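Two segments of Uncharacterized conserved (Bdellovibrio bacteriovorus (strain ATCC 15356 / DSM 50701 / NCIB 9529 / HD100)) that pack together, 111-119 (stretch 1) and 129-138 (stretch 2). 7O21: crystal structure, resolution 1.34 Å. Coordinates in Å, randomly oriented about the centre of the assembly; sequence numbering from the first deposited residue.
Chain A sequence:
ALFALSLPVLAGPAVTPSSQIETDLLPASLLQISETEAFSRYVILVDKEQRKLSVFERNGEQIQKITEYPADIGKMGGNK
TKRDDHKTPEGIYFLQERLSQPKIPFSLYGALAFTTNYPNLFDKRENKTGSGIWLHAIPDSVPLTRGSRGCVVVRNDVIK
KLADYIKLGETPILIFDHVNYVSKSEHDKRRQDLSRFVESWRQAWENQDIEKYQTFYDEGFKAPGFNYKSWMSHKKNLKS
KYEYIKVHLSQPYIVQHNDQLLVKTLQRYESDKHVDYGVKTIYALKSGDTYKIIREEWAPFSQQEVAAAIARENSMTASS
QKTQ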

# COMPACT_ATOMS: atom_id res chain seq x y z
N ALA A 111 24.36 -0.96 5.38
CA ALA A 111 24.17 0.46 5.62
C ALA A 111 22.80 0.97 5.20
O ALA A 111 22.37 2.01 5.71
CB ALA A 111 25.25 1.27 4.91
N LEU A 112 22.10 0.29 4.30
CA LEU A 112 20.86 0.84 3.77
C LEU A 112 20.01 -0.31 3.26
O LEU A 112 20.52 -1.32 2.79
CB LEU A 112 21.13 1.78 2.59
CG LEU A 112 21.56 3.23 2.77
CD1 LEU A 112 21.66 3.90 1.40
CD2 LEU A 112 20.58 3.99 3.65
N ALA A 113 18.69 -0.10 3.29
CA ALA A 113 17.76 -1.01 2.64
C ALA A 113 16.70 -0.18 1.94
O ALA A 113 16.32 0.89 2.42
CB ALA A 113 17.05 -1.96 3.62
N PHE A 114 16.22 -0.69 0.82
CA PHE A 114 15.08 -0.11 0.12
C PHE A 114 14.00 -1.17 0.02
O PHE A 114 14.26 -2.29 -0.42
CB PHE A 114 15.49 0.35 -1.28
CG PHE A 114 16.45 1.49 -1.27
CD1 PHE A 114 17.82 1.26 -1.25
CD2 PHE A 114 15.99 2.81 -1.28
CE1 PHE A 114 18.71 2.31 -1.22
CE2 PHE A 114 16.89 3.87 -1.25
CZ PHE A 114 18.25 3.62 -1.22
N THR A 115 12.79 -0.81 0.46
CA THR A 115 11.70 -1.77 0.39
C THR A 115 11.10 -1.75 -1.01
O THR A 115 11.29 -0.80 -1.78
CB THR A 115 10.62 -1.40 1.41
OG1 THR A 115 10.01 -0.15 1.02
CG2 THR A 115 11.23 -1.26 2.81
N THR A 116 10.34 -2.79 -1.32
CA THR A 116 9.63 -2.88 -2.59
C THR A 116 8.13 -2.96 -2.35
O THR A 116 7.63 -2.99 -1.21
CB THR A 116 10.07 -4.11 -3.39
OG1 THR A 116 9.56 -5.31 -2.77
CG2 THR A 116 11.60 -4.19 -3.54
N ASN A 117 7.38 -2.99 -3.46
CA ASN A 117 5.95 -3.22 -3.42
C ASN A 117 5.59 -4.69 -3.54
O ASN A 117 4.42 -5.01 -3.80
CB ASN A 117 5.23 -2.38 -4.48
CG ASN A 117 5.59 -2.80 -5.90
OD1 ASN A 117 6.72 -3.13 -6.17
ND2 ASN A 117 4.60 -2.82 -6.79
N TYR A 118 6.54 -5.60 -3.38
CA TYR A 118 6.19 -7.01 -3.39
C TYR A 118 5.27 -7.31 -2.21
O TYR A 118 5.56 -6.89 -1.08
CB TYR A 118 7.43 -7.91 -3.28
CG TYR A 118 7.06 -9.37 -3.16
CD1 TYR A 118 6.90 -10.15 -4.30
CD2 TYR A 118 6.84 -9.96 -1.92
CE1 TYR A 118 6.53 -11.49 -4.21
CE2 TYR A 118 6.47 -11.30 -1.83
CZ TYR A 118 6.33 -12.05 -2.98
OH TYR A 118 5.96 -13.38 -2.91
N PRO A 119 4.19 -8.08 -2.41
CA PRO A 119 3.74 -8.67 -3.67
C PRO A 119 2.93 -7.67 -4.51
O PRO A 119 2.10 -6.95 -3.96
CB PRO A 119 2.84 -9.82 -3.20
CG PRO A 119 2.26 -9.31 -1.90
CD PRO A 119 3.39 -8.54 -1.26
N THR A 129 2.21 -15.90 -2.38
CA THR A 129 3.19 -14.93 -1.93
C THR A 129 3.96 -15.44 -0.72
O THR A 129 3.44 -16.20 0.11
CB THR A 129 2.50 -13.61 -1.60
OG1 THR A 129 1.67 -13.79 -0.45
CG2 THR A 129 1.65 -13.14 -2.77
N GLY A 130 5.21 -15.01 -0.61
CA GLY A 130 6.07 -15.40 0.49
C GLY A 130 6.57 -14.23 1.31
O GLY A 130 5.81 -13.29 1.59
N SER A 131 7.84 -14.27 1.70
CA SER A 131 8.40 -13.20 2.52
C SER A 131 8.72 -11.98 1.66
O SER A 131 8.87 -12.07 0.43
CB SER A 131 9.65 -13.68 3.26
OG SER A 131 10.39 -14.59 2.47
N GLY A 132 8.82 -10.82 2.32
CA GLY A 132 9.02 -9.58 1.60
C GLY A 132 10.33 -9.54 0.84
O GLY A 132 11.26 -10.32 1.07
N ILE A 133 10.40 -8.60 -0.10
CA ILE A 133 11.58 -8.39 -0.93
C ILE A 133 12.08 -6.98 -0.69
O ILE A 133 11.34 -6.01 -0.91
CB ILE A 133 11.29 -8.59 -2.43
CG1 ILE A 133 10.73 -9.99 -2.69
CG2 ILE A 133 12.53 -8.35 -3.26
CD1 ILE A 133 10.53 -10.29 -4.15
N TRP A 134 13.35 -6.87 -0.29
CA TRP A 134 14.05 -5.60 -0.17
C TRP A 134 15.31 -5.68 -1.02
O TRP A 134 15.83 -6.76 -1.31
CB TRP A 134 14.53 -5.36 1.27
CG TRP A 134 13.47 -5.04 2.29
CD1 TRP A 134 12.13 -4.99 2.11
CD2 TRP A 134 13.71 -4.71 3.66
NE1 TRP A 134 11.50 -4.65 3.30
CE2 TRP A 134 12.46 -4.47 4.26
CE3 TRP A 134 14.87 -4.60 4.45
CZ2 TRP A 134 12.33 -4.12 5.61
CZ3 TRP A 134 14.74 -4.25 5.78
CH2 TRP A 134 13.48 -4.01 6.35
N LEU A 135 15.83 -4.50 -1.37
CA LEU A 135 17.19 -4.35 -1.88
C LEU A 135 18.03 -3.80 -0.73
O LEU A 135 17.70 -2.75 -0.18
CB LEU A 135 17.20 -3.37 -3.05
CG LEU A 135 18.56 -2.79 -3.45
CD1 LEU A 135 19.50 -3.83 -4.10
CD2 LEU A 135 18.33 -1.62 -4.39
N HIS A 136 19.06 -4.53 -0.31
CA HIS A 136 19.80 -4.08 0.86
C HIS A 136 21.25 -4.52 0.78
O HIS A 136 21.68 -5.14 -0.20
CB HIS A 136 19.13 -4.52 2.17
CG HIS A 136 19.10 -6.00 2.39
ND1 HIS A 136 20.22 -6.71 2.81
CD2 HIS A 136 18.09 -6.89 2.31
CE1 HIS A 136 19.89 -7.98 2.95
NE2 HIS A 136 18.60 -8.12 2.66
N ALA A 137 22.02 -4.17 1.80
CA ALA A 137 23.42 -4.54 1.86
C ALA A 137 23.64 -5.54 3.00
O ALA A 137 22.68 -6.18 3.48
CB ALA A 137 24.28 -3.28 1.96
N ILE A 138 24.87 -5.70 3.39
CA ILE A 138 25.23 -6.72 4.40
C ILE A 138 26.66 -6.42 4.84
O ILE A 138 27.33 -5.74 4.17
CB ILE A 138 25.04 -8.12 3.78
CG1 ILE A 138 24.60 -9.16 4.82
CG2 ILE A 138 26.24 -8.54 2.94
CD1 ILE A 138 23.73 -10.23 4.31
O HOH W 1 8.91 -4.49 0.85
O HOH W 2 8.05 -6.90 0.14

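The two stretches form a short antiparallel β-ladder, flanked by a contact of side chains and water centred on Tyr118. The strand axes approach to 4.6 Å and their N-to-C directions differ by 167°, close to ideal antiparallel geometry. Three bridges set the register: Ala113 with His136, Phe114 with Leu135, and Thr115 with Trp134.

The central pair is the hydrogen-bonded one. Phe114 N donates to Leu135 O at 2.7 Å with an angle of 168°, and Leu135 N returns the bond to Phe114 O at 2.9 Å and 158°. The flanking pairs are non-hydrogen-bonded, and there CA-H...O contacts fill in: Ala113 CA lies 3.3 Å from Leu135 O, and Trp134 CA 3.3 Å from Phe114 O. Toward the start of stretch 1 the ladder loosens, since Ala137 N reaches Leu112 O only through a weak bond of 3.4 Å at 136°.

Because side chains alternate along a strand, the bridges sort them onto two faces. Ala113, Thr115, Trp134 and His136 share one. On it, Thr115 CG2 sits 3.8 Å from the centroid of the Trp134 five-membered ring, 27° off its normal, a CH-pi contact over the face; Ala113 CB meets Trp134 CE3 at 3.5 Å, so the indole touches both small side chains. Phe114 and Leu135 occupy the other face, with a looser apolar approach of 4.3 Å between Phe114 CD1 and Leu135 CD2.

At Thr116 the backbone bond weakens: Thr116 N to Ile133 O is 3.4 Å at 126°. The side chain makes the shorter bond: Thr116 OG1 donates to the same Ile133 O at 2.7 Å. That hydroxyl also accepts from Tyr118 N, with Thr116 OG1 and Tyr118 N 3.1 Å apart, tying the segment after Thr116 to the carbonyl of stretch 2. Water 2 continues the link, donating to Tyr118 O at 2.8 Å and accepting from Ile133 N at 2.9 Å, where the two backbones no longer pair directly.

Tyr118 buries 105 Å² against stretch 2, the largest share of any residue here, out of 679 Å² summed over both sides. Its ring takes Ile133 CD1 over one face, with that methyl 4.0 Å from the Tyr118 ring centroid and 28° off the normal. At the ring's edge, Gly130 N donates to Tyr118 OH at 2.9 Å and 167°, anchoring the loop. Beyond it, Pro119 CB touches Thr129 CG2 at 3.6 Å, a small apolar contact.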